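Local coordinates for genome polyprotein (PDB 6HLW) that probably serves, as the cytosolic part of the enteroviral 3A protein, to recruit a host protein partner for viral replication, at residues V24-Y27 with C28-G32. Residues are numbered along the deposited sequence; the frame is centred on the assembly and turned at random.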
loop_
_atom_site.group_PDB
_atom_site.type_symbol
_atom_site.label_atom_id
_atom_site.label_comp_id
_atom_site.label_asym_id
_atom_site.label_seq_id
_atom_site.Cartn_x
_atom_site.Cartn_y
_atom_site.Cartn_z
ATOM N N VAL B 24 6.812 -7.203 -13.952
ATOM C CA VAL B 24 6.492 -8.350 -13.109
ATOM C C VAL B 24 5.108 -8.185 -12.491
ATOM O O VAL B 24 4.358 -9.153 -12.366
ATOM C CB VAL B 24 7.540 -8.542 -11.992
ATOM C CG1 VAL B 24 7.155 -9.700 -11.077
ATOM C CG2 VAL B 24 8.913 -8.788 -12.596
ATOM N N ARG B 25 4.776 -6.957 -12.107
ATOM C CA ARG B 25 3.461 -6.659 -11.555
ATOM C C ARG B 25 2.369 -6.988 -12.570
ATOM O O ARG B 25 1.325 -7.539 -12.220
ATOM C CB ARG B 25 3.371 -5.188 -11.142
ATOM C CG ARG B 25 4.270 -4.810 -9.973
ATOM C CD ARG B 25 3.681 -5.243 -8.640
ATOM N NE ARG B 25 4.539 -4.870 -7.519
ATOM C CZ ARG B 25 4.216 -5.032 -6.239
ATOM N NH1 ARG B 25 3.044 -5.557 -5.904
ATOM N NH2 ARG B 25 5.064 -4.661 -5.289
ATOM N N GLN B 26 2.622 -6.655 -13.831
ATOM C CA GLN B 26 1.653 -6.901 -14.892
ATOM C C GLN B 26 1.556 -8.390 -15.215
ATOM O O GLN B 26 0.474 -8.898 -15.499
ATOM C CB GLN B 26 2.023 -6.113 -16.149
ATOM C CG GLN B 26 0.937 -6.114 -17.212
ATOM C CD GLN B 26 1.345 -5.375 -18.472
ATOM O OE1 GLN B 26 0.780 -4.332 -18.802
ATOM N NE2 GLN B 26 2.325 -5.917 -19.188
ATOM N N TYR B 27 2.688 -9.087 -15.171
ATOM C CA TYR B 27 2.706 -10.523 -15.433
ATOM C C TYR B 27 1.892 -11.272 -14.386
ATOM O O TYR B 27 1.064 -12.118 -14.724
ATOM C CB TYR B 27 4.141 -11.054 -15.459
ATOM C CG TYR B 27 4.236 -12.537 -15.754
ATOM C CD1 TYR B 27 4.055 -13.022 -17.042
ATOM C CD2 TYR B 27 4.511 -13.450 -14.745
ATOM C CE1 TYR B 27 4.141 -14.375 -17.318
ATOM C CE2 TYR B 27 4.600 -14.806 -15.010
ATOM C CZ TYR B 27 4.414 -15.263 -16.299
ATOM O OH TYR B 27 4.502 -16.610 -16.569
ATOM N N CYS B 28 2.132 -10.957 -13.117
ATOM C CA CYS B 28 1.378 -11.559 -12.023
ATOM C C CYS B 28 -0.110 -11.252 -12.172
ATOM O O CYS B 28 -0.958 -12.103 -11.909
ATOM C CB CYS B 28 1.889 -11.052 -10.672
ATOM S SG CYS B 28 3.567 -11.592 -10.243
ATOM N N ARG B 29 -0.412 -10.030 -12.601
ATOM C CA ARG B 29 -1.789 -9.602 -12.817
ATOM C C ARG B 29 -2.441 -10.432 -13.919
ATOM O O ARG B 29 -3.543 -10.953 -13.750
ATOM C CB ARG B 29 -1.831 -8.116 -13.178
ATOM C CG ARG B 29 -3.226 -7.545 -13.380
ATOM C CD ARG B 29 -3.170 -6.273 -14.211
ATOM N NE ARG B 29 -4.494 -5.695 -14.430
ATOM C CZ ARG B 29 -5.066 -4.788 -13.642
ATOM N NH1 ARG B 29 -4.439 -4.336 -12.562
ATOM N NH2 ARG B 29 -6.275 -4.328 -13.934
ATOM N N GLU B 30 -1.747 -10.544 -15.045
ATOM C CA GLU B 30 -2.255 -11.276 -16.200
ATOM C C GLU B 30 -2.422 -12.760 -15.890
ATOM O O GLU B 30 -3.317 -13.416 -16.423
ATOM C CB GLU B 30 -1.315 -11.093 -17.393
ATOM C CG GLU B 30 -1.312 -9.680 -17.965
ATOM C CD GLU B 30 -0.137 -9.415 -18.886
ATOM O OE1 GLU B 30 0.686 -10.332 -19.086
ATOM O OE2 GLU B 30 -0.039 -8.285 -19.413
ATOM N N GLN B 31 -1.562 -13.281 -15.022
ATOM C CA GLN B 31 -1.611 -14.689 -14.647
ATOM C C GLN B 31 -2.637 -14.927 -13.542
ATOM O O GLN B 31 -2.840 -16.062 -13.109
ATOM C CB GLN B 31 -0.231 -15.169 -14.193
ATOM C CG GLN B 31 0.153 -16.546 -14.712
ATOM C CD GLN B 31 0.429 -16.554 -16.203
ATOM O OE1 GLN B 31 0.225 -15.555 -16.892
ATOM N NE2 GLN B 31 0.903 -17.687 -16.710
ATOM N N GLY B 32 -3.275 -13.853 -13.085
ATOM C CA GLY B 32 -4.280 -13.945 -12.042
ATOM C C GLY B 32 -3.687 -14.167 -10.663
ATOM O O GLY B 32 -4.416 -14.397 -9.697
#
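Four backbone hydrogen bonds tie V24-Y27 to C28-Q31, each running from an amide to the carbonyl four residues back, as from C28 N to V24 O at 3.0 Å. Helix 22-30 then closes in a Schellman motif: G32 takes a positive phi of 75° and its N returns to R29 O at 3.0 Å.

Apolar packing is concentrated on the side facing helix 9-18, the other arm of the helical hairpin of this 3A domain. There C28 SG, set anti to its own carbonyl carbon (chi1 -67°), is left on the V24 side of the helix and meets V24 CG1 at 4.1 Å. Both side chains rest on L16; C28 also touches W33 and I34.

Two further side-chain pairs four residues apart, Q26 with E30 and Y27 with Q31, lie among the exposed residues. E30 OE2 lies 3.2 Å from Q26 CG, the carboxylate turned 20° from the amide plane without a hydrogen bond between them. Y27 and Q31 run alongside each other in the same direction, Y27 OH to Q31 NE2 3.8 Å, while the Y27 ring meets W33 almost perpendicularly.

R25 points elsewhere, forming salt bridges with D20 and with an acidic side chain of the bound partner protein; R25 and R29 each also pack against an aromatic side chain of that protein.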